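Local coordinates for uncharacterized protein (Bacteroides ovatus, PDB 4FS7), which is of unknown function but, as an extracellular leucine-rich repeat protein of the BspA type, probably binds other proteins, at residues A[134-139]-A[156-161]; A[129-134]-A[151-156]; A[337-342]-A[360-365]; A[292-297]-A[312-317]. One frame throughout, in Å; residues are numbered along the deposited sequence. Where two conformers were deposited one is given.

Contact 1 (A[134-139]-A[156-161])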
loop_
_atom_site.group_PDB
_atom_site.type_symbol
_atom_site.label_atom_id
_atom_site.label_comp_id
_atom_site.label_asym_id
_atom_site.label_seq_id
_atom_site.Cartn_x
_atom_site.Cartn_y
_atom_site.Cartn_z
ATOM N N GLU A 134 2.992 -1.164 -13.517
ATOM C CA GLU A 134 1.882 -2.051 -13.770
ATOM C C GLU A 134 2.278 -3.279 -14.595
ATOM O O GLU A 134 1.459 -3.892 -15.243
ATOM C CB GLU A 134 0.708 -1.317 -14.395
ATOM C CG GLU A 134 0.131 -0.276 -13.433
ATOM C CD GLU A 134 -0.896 0.635 -14.039
ATOM O OE1 GLU A 134 -1.481 0.339 -15.070
ATOM O OE2 GLU A 134 -1.166 1.695 -13.417
ATOM N N ALA A 135 3.552 -3.666 -14.549
ATOM C CA ALA A 135 4.037 -4.715 -15.463
ATOM C C ALA A 135 3.308 -6.037 -15.325
ATOM O O ALA A 135 3.124 -6.751 -16.308
ATOM C CB ALA A 135 5.552 -4.906 -15.260
ATOM N N PHE A 136 2.970 -6.405 -14.081
ATOM C CA PHE A 136 2.339 -7.686 -13.786
ATOM C C PHE A 136 0.972 -7.505 -13.097
ATOM O O PHE A 136 0.496 -8.416 -12.437
ATOM C CB PHE A 136 3.242 -8.581 -12.938
ATOM C CG PHE A 136 4.519 -8.971 -13.633
ATOM C CD1 PHE A 136 4.512 -9.955 -14.625
ATOM C CD2 PHE A 136 5.725 -8.314 -13.384
ATOM C CE1 PHE A 136 5.664 -10.308 -15.257
ATOM C CE2 PHE A 136 6.878 -8.694 -14.054
ATOM C CZ PHE A 136 6.817 -9.678 -14.990
ATOM N N LYS A 137 0.344 -6.352 -13.304
ATOM C CA LYS A 137 -0.887 -6.038 -12.590
ATOM C C LYS A 137 -1.975 -7.055 -12.930
ATOM O O LYS A 137 -2.344 -7.256 -14.105
ATOM C CB LYS A 137 -1.320 -4.613 -12.898
ATOM C CG LYS A 137 -2.611 -4.198 -12.215
ATOM C CD LYS A 137 -2.903 -2.714 -12.395
ATOM C CE LYS A 137 -4.063 -2.269 -11.524
ATOM N NZ LYS A 137 -4.225 -0.776 -11.546
ATOM N N GLY A 138 -2.485 -7.748 -11.931
ATOM C CA GLY A 138 -3.549 -8.724 -12.144
ATOM C C GLY A 138 -3.096 -10.119 -12.468
ATOM O O GLY A 138 -3.919 -11.012 -12.560
ATOM N N CYS A 139 -1.812 -10.353 -12.609
ATOM C CA CYS A 139 -1.355 -11.719 -12.881
ATOM C C CYS A 139 -1.658 -12.640 -11.722
ATOM O O CYS A 139 -1.722 -12.210 -10.584
ATOM C CB CYS A 139 0.137 -11.726 -13.152
ATOM S SG CYS A 139 0.610 -11.048 -14.769
ATOM N N GLU A 156 2.736 -0.013 -8.820
ATOM C CA GLU A 156 1.651 -0.963 -9.058
ATOM C C GLU A 156 2.086 -2.166 -9.917
ATOM O O GLU A 156 1.228 -2.848 -10.498
ATOM C CB GLU A 156 0.414 -0.281 -9.650
ATOM C CG GLU A 156 -0.292 0.638 -8.642
ATOM C CD GLU A 156 -1.655 1.111 -9.080
ATOM O OE1 GLU A 156 -2.264 0.543 -10.012
ATOM O OE2 GLU A 156 -2.152 2.085 -8.477
ATOM N N ALA A 157 3.364 -2.528 -9.879
ATOM C CA ALA A 157 3.829 -3.625 -10.742
ATOM C C ALA A 157 3.168 -4.956 -10.427
ATOM O O ALA A 157 2.983 -5.762 -11.333
ATOM C CB ALA A 157 5.355 -3.744 -10.674
ATOM N N PHE A 158 2.804 -5.184 -9.155
ATOM C CA PHE A 158 2.165 -6.407 -8.710
ATOM C C PHE A 158 0.802 -6.119 -8.099
ATOM O O PHE A 158 0.279 -6.910 -7.310
ATOM C CB PHE A 158 3.074 -7.176 -7.742
ATOM C CG PHE A 158 4.339 -7.611 -8.397
ATOM C CD1 PHE A 158 4.304 -8.698 -9.246
ATOM C CD2 PHE A 158 5.533 -6.915 -8.227
ATOM C CE1 PHE A 158 5.432 -9.126 -9.929
ATOM C CE2 PHE A 158 6.681 -7.351 -8.905
ATOM C CZ PHE A 158 6.592 -8.436 -9.759
ATOM N N ALA A 159 0.209 -4.983 -8.432
ATOM C CA ALA A 159 -1.117 -4.668 -7.864
ATOM C C ALA A 159 -2.155 -5.686 -8.342
ATOM O O ALA A 159 -2.108 -6.135 -9.509
ATOM C CB ALA A 159 -1.547 -3.267 -8.240
ATOM N N THR A 160 -3.087 -6.050 -7.454
ATOM C CA THR A 160 -4.198 -6.945 -7.759
ATOM C C THR A 160 -3.704 -8.312 -8.174
ATOM O O THR A 160 -4.443 -9.047 -8.826
ATOM C CB THR A 160 -5.241 -6.333 -8.735
ATOM O OG1 THR A 160 -4.782 -6.355 -10.068
ATOM C CG2 THR A 160 -5.565 -4.927 -8.389
ATOM N N CYS A 161 -2.537 -8.733 -7.714
ATOM C CA CYS A 161 -2.083 -10.108 -7.881
ATOM C C CYS A 161 -2.689 -10.915 -6.717
ATOM O O CYS A 161 -2.100 -11.073 -5.633
ATOM C CB CYS A 161 -0.575 -10.170 -7.912
ATOM S SG CYS A 161 0.128 -9.427 -9.429
#
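The carbonyl oxygen of Ala159 is gripped by two hydrogen bonds. Gly138 N reaches Ala159 O at 2.9 Å, nearly along the C=O axis. Thr160 OG1 bonds to the same oxygen from above the carbonyl plane, which holds the hydroxyl in its crowded position between N and C (chi1 77°). A second backbone bond joins Phe136 N to Ala157 O at 2.8 Å, in the carbonyl plane. Lys137 has CG anti to its backbone N (chi1 179°) and an extended chain. It runs alongside Glu156, and its NZ makes a salt bridge to Glu156 OE1 at 2.8 Å. Glu134 OE2 lies 3.8 Å from Glu156 OE1, so the lysine probably eases the repulsion between these carboxylates. On the buried side Phe136 and Phe158 point the same way with nearly parallel rings, 5.4 Å between centroids. The rings are slid apart, and Phe136 CD2 touches Phe158 CE1 at 3.6 Å. Each segment holds a type I turn followed by a type II turn, and Gly138 takes a positive phi in the latter. Phe113 extends the row of rings beyond Phe136. Phe136 also packs on strands 107-108 and 130-131, and Ala157 on strand 130-131.

Contact 2 (A[129-134]-A[151-156])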
loop_
_atom_site.group_PDB
_atom_site.type_symbol
_atom_site.label_atom_id
_atom_site.label_comp_id
_atom_site.label_asym_id
_atom_site.label_seq_id
_atom_site.Cartn_x
_atom_site.Cartn_y
_atom_site.Cartn_z
ATOM N N LYS A 129 17.023 -6.167 -15.301
ATOM C CA LYS A 129 17.420 -4.915 -14.672
ATOM C C LYS A 129 16.246 -4.040 -14.225
ATOM O O LYS A 129 16.389 -3.290 -13.281
ATOM C CB LYS A 129 18.341 -4.133 -15.587
ATOM C CG LYS A 129 19.668 -4.841 -15.861
ATOM C CD LYS A 129 20.452 -5.206 -14.582
ATOM C CE LYS A 129 21.048 -3.995 -13.790
ATOM N NZ LYS A 129 21.760 -4.395 -12.476
ATOM N N SER A 130 15.098 -4.139 -14.873
ATOM C CA SER A 130 13.972 -3.295 -14.480
ATOM C C SER A 130 12.640 -3.905 -14.821
ATOM O O SER A 130 12.495 -4.692 -15.761
ATOM C CB SER A 130 14.072 -1.913 -15.124
ATOM O OG SER A 130 13.880 -1.992 -16.533
ATOM N N ILE A 131 11.663 -3.551 -13.995
ATOM C CA ILE A 131 10.270 -3.950 -14.149
ATOM C C ILE A 131 9.436 -2.675 -14.148
ATOM O O ILE A 131 9.553 -1.869 -13.225
ATOM C CB ILE A 131 9.821 -4.887 -13.020
ATOM C CG1 ILE A 131 10.600 -6.200 -13.081
ATOM C CG2 ILE A 131 8.292 -5.129 -13.044
ATOM C CD1 ILE A 131 10.410 -7.124 -11.852
ATOM N N GLY A 132 8.603 -2.485 -15.169
ATOM C CA GLY A 132 7.906 -1.233 -15.349
ATOM C C GLY A 132 6.625 -1.091 -14.557
ATOM O O GLY A 132 6.184 -2.006 -13.881
ATOM N N VAL A 133 6.031 0.089 -14.717
ATOM C CA VAL A 133 4.749 0.427 -14.093
ATOM C C VAL A 133 3.682 -0.602 -14.499
ATOM O O VAL A 133 3.514 -0.921 -15.682
ATOM C CB VAL A 133 4.350 1.851 -14.459
ATOM C CG1 VAL A 133 2.905 2.152 -14.046
ATOM C CG2 VAL A 133 5.300 2.820 -13.825
ATOM N N GLU A 134 2.992 -1.164 -13.517
ATOM C CA GLU A 134 1.882 -2.051 -13.770
ATOM C C GLU A 134 2.278 -3.279 -14.595
ATOM O O GLU A 134 1.459 -3.892 -15.243
ATOM C CB GLU A 134 0.708 -1.317 -14.395
ATOM C CG GLU A 134 0.131 -0.276 -13.433
ATOM C CD GLU A 134 -0.896 0.635 -14.039
ATOM O OE1 GLU A 134 -1.481 0.339 -15.070
ATOM O OE2 GLU A 134 -1.166 1.695 -13.417
ATOM N N THR A 151 16.986 -3.102 -10.414
ATOM C CA THR A 151 17.203 -1.858 -9.691
ATOM C C THR A 151 15.969 -0.977 -9.583
ATOM O O THR A 151 15.961 -0.038 -8.787
ATOM C CB THR A 151 18.342 -1.046 -10.323
ATOM O OG1 THR A 151 18.007 -0.719 -11.668
ATOM C CG2 THR A 151 19.679 -1.820 -10.283
ATOM N N VAL A 152 14.952 -1.250 -10.389
ATOM C CA VAL A 152 13.695 -0.490 -10.389
ATOM C C VAL A 152 12.522 -1.423 -10.565
ATOM O O VAL A 152 12.549 -2.256 -11.480
ATOM C CB VAL A 152 13.541 0.501 -11.540
ATOM C CG1 VAL A 152 12.394 1.444 -11.164
ATOM C CG2 VAL A 152 14.809 1.258 -11.834
ATOM N N ILE A 153 11.488 -1.249 -9.740
ATOM C CA ILE A 153 10.219 -1.884 -9.927
ATOM C C ILE A 153 9.181 -0.803 -9.866
ATOM O O ILE A 153 9.053 -0.109 -8.843
ATOM C CB ILE A 153 9.925 -3.004 -8.901
ATOM C CG1 ILE A 153 11.020 -4.066 -8.889
ATOM C CG2 ILE A 153 8.572 -3.643 -9.197
ATOM C CD1 ILE A 153 10.864 -5.073 -7.742
ATOM N N GLY A 154 8.445 -0.594 -10.953
ATOM C CA GLY A 154 7.552 0.538 -11.052
ATOM C C GLY A 154 6.274 0.435 -10.231
ATOM O O GLY A 154 5.874 -0.620 -9.747
ATOM N N ASP A 155 5.591 1.583 -10.135
ATOM C CA ASP A 155 4.338 1.696 -9.433
ATOM C C ASP A 155 3.390 0.576 -9.822
ATOM O O ASP A 155 3.223 0.262 -11.015
ATOM C CB ASP A 155 3.624 3.027 -9.788
ATOM C CG ASP A 155 4.336 4.269 -9.341
ATOM O OD1 ASP A 155 5.362 4.176 -8.676
ATOM O OD2 ASP A 155 3.786 5.364 -9.647
ATOM N N GLU A 156 2.736 -0.013 -8.820
ATOM C CA GLU A 156 1.651 -0.963 -9.058
ATOM C C GLU A 156 2.086 -2.166 -9.917
ATOM O O GLU A 156 1.228 -2.848 -10.498
ATOM C CB GLU A 156 0.414 -0.281 -9.650
ATOM C CG GLU A 156 -0.292 0.638 -8.642
ATOM C CD GLU A 156 -1.655 1.111 -9.080
ATOM O OE1 GLU A 156 -2.264 0.543 -10.012
ATOM O OE2 GLU A 156 -2.152 2.085 -8.477
HETATM O O HOH W 1 17.632 -0.706 -14.518
#
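Ile131, Glu134 and Lys129 have the most surface buried by this contact, and they mark its middle and two ends. Ile131 sits on strand 130-131, paired in parallel with Ile153. Its N donates to Val152 O at 3.0 Å, in the carbonyl plane and fairly straight (165° at the hydrogen). Its O accepts from Gly154 N at 2.8 Å, with the donor above the carbonyl plane. The two isoleucines lie side by side on the same buried face. Both have CG1 anti to the carbonyl carbon and CG2 anti to the backbone N, so the CG2 methyls meet at 4.1 Å. Glu134 closes one end. Its N reaches Asp155 O at 2.9 Å, nearly along the C=O axis, and its carboxylate runs beside that of Glu156, whose OE1 is held by Lys137. Next to it, Val133 CG1 touches Asp155 O at 3.6 Å. Gly154 packs closely against the backbone of Gly132 and Val133, where a side chain would clash. At the other end Thr151 N bonds to Lys129 O at 2.9 Å. A water joins Lys129 O, weakly, to Thr151 OG1. The Lys129 chain bends at chi2 and chi3, which carries its NZ across the Thr151 methyl to bond with Gly149 O. Strand 107-108 continues the sheet beyond strand 130-131. Short parallel strands from successive coils, hydrogen-bonded in register with like residues stacked on the inner face, are typical of the leucine-rich repeat solenoid.

Contact 3 (A[337-342]-A[360-365])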
loop_
_atom_site.group_PDB
_atom_site.type_symbol
_atom_site.label_atom_id
_atom_site.label_comp_id
_atom_site.label_asym_id
_atom_site.label_seq_id
_atom_site.Cartn_x
_atom_site.Cartn_y
_atom_site.Cartn_z
ATOM N N ARG A 337 -14.310 18.796 18.350
ATOM C CA ARG A 337 -14.893 17.453 18.237
ATOM C C ARG A 337 -13.894 16.370 18.631
ATOM O O ARG A 337 -14.083 15.217 18.280
ATOM C CB ARG A 337 -15.423 17.224 16.833
ATOM C CG ARG A 337 -16.696 18.013 16.549
ATOM C CD ARG A 337 -17.107 18.046 15.062
ATOM N NE ARG A 337 -17.299 16.706 14.513
ATOM C CZ ARG A 337 -17.855 16.497 13.324
ATOM N NH1 ARG A 337 -18.251 17.515 12.572
ATOM N NH2 ARG A 337 -17.963 15.271 12.847
ATOM N N SER A 338 -12.889 16.674 19.465
ATOM C CA SER A 338 -11.883 15.641 19.735
ATOM C C SER A 338 -12.380 14.398 20.420
ATOM O O SER A 338 -11.813 13.331 20.203
ATOM C CB SER A 338 -10.693 16.231 20.514
ATOM O OG SER A 338 -9.887 17.110 19.738
ATOM N N PHE A 339 -13.426 14.528 21.260
ATOM C CA PHE A 339 -14.055 13.383 21.915
ATOM C C PHE A 339 -15.544 13.328 21.580
ATOM O O PHE A 339 -16.314 12.728 22.307
ATOM C CB PHE A 339 -13.817 13.429 23.445
ATOM C CG PHE A 339 -12.360 13.317 23.814
ATOM C CD1 PHE A 339 -11.787 12.059 23.979
ATOM C CD2 PHE A 339 -11.557 14.413 23.948
ATOM C CE1 PHE A 339 -10.450 11.952 24.297
ATOM C CE2 PHE A 339 -10.189 14.308 24.265
ATOM C CZ PHE A 339 -9.656 13.064 24.452
ATOM N N ARG A 340 -15.940 13.860 20.432
ATOM C CA ARG A 340 -17.330 13.850 20.074
ATOM C C ARG A 340 -17.799 12.411 19.957
ATOM O O ARG A 340 -17.158 11.549 19.339
ATOM C CB ARG A 340 -17.586 14.586 18.757
ATOM C CG ARG A 340 -19.045 14.433 18.266
ATOM C CD ARG A 340 -19.382 15.311 17.096
ATOM N NE ARG A 340 -20.795 15.167 16.746
ATOM C CZ ARG A 340 -21.287 14.453 15.755
ATOM N NH1 ARG A 340 -20.509 13.728 14.959
ATOM N NH2 ARG A 340 -22.593 14.422 15.590
ATOM N N GLY A 341 -18.982 12.133 20.498
ATOM C CA GLY A 341 -19.573 10.833 20.354
ATOM C C GLY A 341 -18.888 9.731 21.136
ATOM O O GLY A 341 -19.136 8.546 20.886
ATOM N N CYS A 342 -18.080 10.082 22.131
ATOM C CA CYS A 342 -17.485 9.071 23.016
ATOM C C CYS A 342 -18.508 8.760 24.103
ATOM O O CYS A 342 -18.445 9.282 25.241
ATOM C CB CYS A 342 -16.178 9.568 23.617
ATOM S SG CYS A 342 -14.837 9.605 22.329
ATOM N N ASN A 360 -17.479 21.744 20.483
ATOM C CA ASN A 360 -18.132 20.465 20.561
ATOM C C ASN A 360 -17.174 19.301 20.836
ATOM O O ASN A 360 -17.464 18.162 20.495
ATOM C CB ASN A 360 -19.003 20.231 19.318
ATOM C CG ASN A 360 -20.214 21.099 19.337
ATOM O OD1 ASN A 360 -20.865 21.227 20.385
ATOM N ND2 ASN A 360 -20.567 21.644 18.196
ATOM N N ALA A 361 -16.098 19.595 21.586
ATOM C CA ALA A 361 -15.136 18.559 21.916
ATOM C C ALA A 361 -15.753 17.362 22.627
ATOM O O ALA A 361 -15.283 16.251 22.493
ATOM C CB ALA A 361 -13.987 19.135 22.705
ATOM N N PHE A 362 -16.787 17.634 23.456
ATOM C CA PHE A 362 -17.428 16.595 24.232
ATOM C C PHE A 362 -18.900 16.447 23.909
ATOM O O PHE A 362 -19.661 15.902 24.680
ATOM C CB PHE A 362 -17.172 16.845 25.747
ATOM C CG PHE A 362 -15.742 16.765 26.098
ATOM C CD1 PHE A 362 -15.128 15.544 26.264
ATOM C CD2 PHE A 362 -14.964 17.915 26.159
ATOM C CE1 PHE A 362 -13.786 15.478 26.523
ATOM C CE2 PHE A 362 -13.596 17.827 26.410
ATOM C CZ PHE A 362 -13.013 16.606 26.602
ATOM N N GLN A 363 -19.295 16.906 22.722
ATOM C CA GLN A 363 -20.647 16.691 22.265
ATOM C C GLN A 363 -20.920 15.192 22.168
ATOM O O GLN A 363 -20.060 14.426 21.718
ATOM C CB GLN A 363 -20.823 17.355 20.916
ATOM C CG GLN A 363 -22.208 17.185 20.325
ATOM C CD GLN A 363 -22.309 17.931 19.034
ATOM O OE1 GLN A 363 -21.537 17.724 18.119
ATOM N NE2 GLN A 363 -23.266 18.840 18.967
ATOM N N GLY A 364 -22.086 14.752 22.633
ATOM C CA GLY A 364 -22.443 13.370 22.637
ATOM C C GLY A 364 -21.832 12.537 23.748
ATOM O O GLY A 364 -22.106 11.336 23.784
ATOM N N CYS A 365 -21.058 13.155 24.633
ATOM C CA CYS A 365 -20.456 12.443 25.771
ATOM C C CYS A 365 -21.453 12.391 26.910
ATOM O O CYS A 365 -21.330 13.084 27.910
ATOM C CB CYS A 365 -19.135 13.041 26.182
ATOM S SG CYS A 365 -17.845 12.833 24.903
#
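Two successive turns of the leucine-rich repeat solenoid stack here, each a type I beta turn running into a type II turn. Phe339 N bonds to Ala361 O at 2.8 Å, in the carbonyl plane. Gly341 N bonds to Gln363 O at 2.8 Å, also in plane and fairly straight (165° at the hydrogen). Phe339 and Phe362 both have CG anti to the carbonyl carbon, so their rings point the same way into the core. The planes are almost parallel but slid apart, and Phe339 CD2 meets Phe362 CE1 at 3.6 Å. These rings belong to the row of phenylalanines inside this BspA-type repeat region, continued by Phe316 on one side and Phe384 on the other. The cysteines also stack: Cys342 CB lies 3.9 Å from Cys365 SG, which sits 3.0 Å from Phe339 O. On the outer side Arg340 and Gln363 run alongside each other, both with CG anti to the backbone N. Arg340 NE donates to Gln363 OE1 at 3.0 Å, tilted out of the guanidinium plane and from above the amide plane. Arg340 NH1 makes a salt bridge to Glu317 OE2, so the guanidinium is held from both neighbouring coils. Arg337 NE pairs with Glu317 OE1.

Contact 4 (A[292-297]-A[312-317])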
loop_
_atom_site.group_PDB
_atom_site.type_symbol
_atom_site.label_atom_id
_atom_site.label_comp_id
_atom_site.label_asym_id
_atom_site.label_seq_id
_atom_site.Cartn_x
_atom_site.Cartn_y
_atom_site.Cartn_z
ATOM N N THR A 292 -6.872 10.936 14.282
ATOM C CA THR A 292 -5.971 9.787 14.410
ATOM C C THR A 292 -6.677 8.507 14.752
ATOM O O THR A 292 -6.347 7.442 14.195
ATOM C CB THR A 292 -4.834 10.095 15.446
ATOM O OG1 THR A 292 -4.051 11.200 14.978
ATOM C CG2 THR A 292 -3.909 8.916 15.658
ATOM N N PHE A 293 -7.579 8.562 15.746
ATOM C CA PHE A 293 -8.301 7.403 16.201
ATOM C C PHE A 293 -9.785 7.488 15.900
ATOM O O PHE A 293 -10.629 6.905 16.598
ATOM C CB PHE A 293 -8.053 7.177 17.715
ATOM C CG PHE A 293 -6.611 7.099 18.069
ATOM C CD1 PHE A 293 -5.873 5.954 17.780
ATOM C CD2 PHE A 293 -5.962 8.165 18.656
ATOM C CE1 PHE A 293 -4.542 5.869 18.087
ATOM C CE2 PHE A 293 -4.603 8.113 19.002
ATOM C CZ PHE A 293 -3.898 6.956 18.682
ATOM N N TYR A 294 -10.130 8.190 14.823
ATOM C CA TYR A 294 -11.555 8.332 14.469
ATOM C C TYR A 294 -12.202 6.972 14.300
ATOM O O TYR A 294 -11.698 6.135 13.540
ATOM C CB TYR A 294 -11.704 9.114 13.125
ATOM C CG TYR A 294 -13.124 9.604 12.908
ATOM C CD1 TYR A 294 -14.123 8.761 12.514
ATOM C CD2 TYR A 294 -13.461 10.940 13.182
ATOM C CE1 TYR A 294 -15.441 9.190 12.466
ATOM C CE2 TYR A 294 -14.754 11.397 13.082
ATOM C CZ TYR A 294 -15.759 10.513 12.737
ATOM O OH TYR A 294 -17.087 10.892 12.717
ATOM N N GLY A 295 -13.346 6.746 14.927
ATOM C CA GLY A 295 -14.083 5.515 14.690
ATOM C C GLY A 295 -13.446 4.291 15.258
ATOM O O GLY A 295 -13.796 3.172 14.864
ATOM N N CYS A 296 -12.546 4.436 16.214
ATOM C CA CYS A 296 -11.925 3.273 16.876
ATOM C C CYS A 296 -12.853 2.853 18.018
ATOM O O CYS A 296 -12.650 3.091 19.202
ATOM C CB CYS A 296 -10.513 3.639 17.340
ATOM S SG CYS A 296 -9.365 3.777 15.939
ATOM N N SER A 297 -13.933 2.195 17.621
ATOM C CA SER A 297 -15.049 1.883 18.487
ATOM C C SER A 297 -14.809 0.777 19.508
ATOM O O SER A 297 -15.663 0.603 20.390
ATOM C CB SER A 297 -16.305 1.589 17.643
ATOM O OG SER A 297 -16.007 0.650 16.662
ATOM N N GLY A 312 -5.563 16.624 18.490
ATOM C CA GLY A 312 -6.100 17.181 17.315
ATOM C C GLY A 312 -7.586 17.071 17.144
ATOM O O GLY A 312 -8.245 16.252 17.766
ATOM N N GLU A 313 -8.092 17.852 16.204
ATOM C CA GLU A 313 -9.478 17.826 15.806
ATOM C C GLU A 313 -9.960 16.415 15.515
ATOM O O GLU A 313 -9.332 15.657 14.766
ATOM C CB GLU A 313 -9.642 18.717 14.575
ATOM C CG GLU A 313 -11.049 19.026 14.196
ATOM C CD GLU A 313 -11.238 20.342 13.408
ATOM O OE1 GLU A 313 -10.636 21.427 13.712
ATOM O OE2 GLU A 313 -12.103 20.298 12.515
ATOM N N GLU A 314 -11.099 16.006 16.095
ATOM C CA GLU A 314 -11.736 14.720 15.859
ATOM C C GLU A 314 -10.816 13.530 16.173
ATOM O O GLU A 314 -11.091 12.407 15.728
ATOM C CB GLU A 314 -12.245 14.592 14.407
ATOM C CG GLU A 314 -13.363 15.548 14.046
ATOM C CD GLU A 314 -13.795 15.428 12.598
ATOM O OE1 GLU A 314 -13.506 14.397 11.950
ATOM O OE2 GLU A 314 -14.450 16.380 12.123
ATOM N N ALA A 315 -9.794 13.717 17.022
ATOM C CA ALA A 315 -8.827 12.621 17.224
ATOM C C ALA A 315 -9.403 11.340 17.787
ATOM O O ALA A 315 -8.948 10.258 17.447
ATOM C CB ALA A 315 -7.638 13.084 18.025
ATOM N N PHE A 316 -10.359 11.488 18.694
ATOM C CA PHE A 316 -11.008 10.379 19.334
ATOM C C PHE A 316 -12.520 10.350 19.060
ATOM O O PHE A 316 -13.308 9.671 19.753
ATOM C CB PHE A 316 -10.751 10.311 20.849
ATOM C CG PHE A 316 -9.299 10.135 21.216
ATOM C CD1 PHE A 316 -8.767 8.865 21.319
ATOM C CD2 PHE A 316 -8.483 11.209 21.455
ATOM C CE1 PHE A 316 -7.445 8.680 21.663
ATOM C CE2 PHE A 316 -7.166 11.035 21.799
ATOM C CZ PHE A 316 -6.652 9.750 21.909
ATOM N N GLU A 317 -12.943 11.043 18.000
ATOM C CA GLU A 317 -14.381 11.063 17.707
ATOM C C GLU A 317 -14.870 9.630 17.428
ATOM O O GLU A 317 -14.197 8.858 16.720
ATOM C CB GLU A 317 -14.684 12.009 16.554
ATOM C CG GLU A 317 -16.145 11.963 16.115
ATOM C CD GLU A 317 -16.653 13.139 15.306
ATOM O OE1 GLU A 317 -16.117 14.223 15.426
ATOM O OE2 GLU A 317 -17.635 12.869 14.614
#
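The turn region between strands of the leucine-rich repeat solenoid is where these coils meet, with a tyrosine lying along a glutamate on one side and two phenylalanines on the other. Tyr294 has CG anti to its backbone N (chi1 -165°), and its ring runs beside the extended Glu317 chain. Tyr294 CE2 touches Glu317 CG at 3.4 Å. Its OH donates to Glu317 OE2 at 2.8 Å, from above the carboxylate plane. Glu317 O lies over the centre of one ring face, and Tyr273 stacks on the tyrosine too. Both carboxylate oxygens of Glu317 have arginine partners, OE1 with Arg337 and OE2 with Arg340. This probably keeps the buried acid ionised. The coils are joined as in other solenoids, by backbone bonds between matching turns. Phe293 N reaches Ala315 O at 2.8 Å, in the carbonyl plane, and Gly295 N reaches Glu317 O at 2.9 Å, almost straight (173°). Inside, Phe293 and Phe316 lie side by side, slid apart with planes at 20°, and Phe293 CD2 meets Phe316 CE1 at 3.4 Å. Thr292 CG2 covers one face of the Phe293 ring toward its rim.

Overall arrangement
The four contacts form two groups along one elongated solenoid. Contacts 1 and 2 have centres 10 Å apart and join the same two coils. They share Glu134 and Glu156, so strands 130-131 and 152-153 run directly into the stacked turns, and their segments alternate along the chain. Contacts 4 and 3 follow in that order in the later repeat region, also with centres 10 Å apart. They touch through the 312-317 and 337-342 turns, so 292-297, 312-317, 337-342 and 360-365 stack in succession. Centres of contacts 1 and 3 are about 43 Å apart. Similar coil-to-coil joints thus recur along the length of the protein.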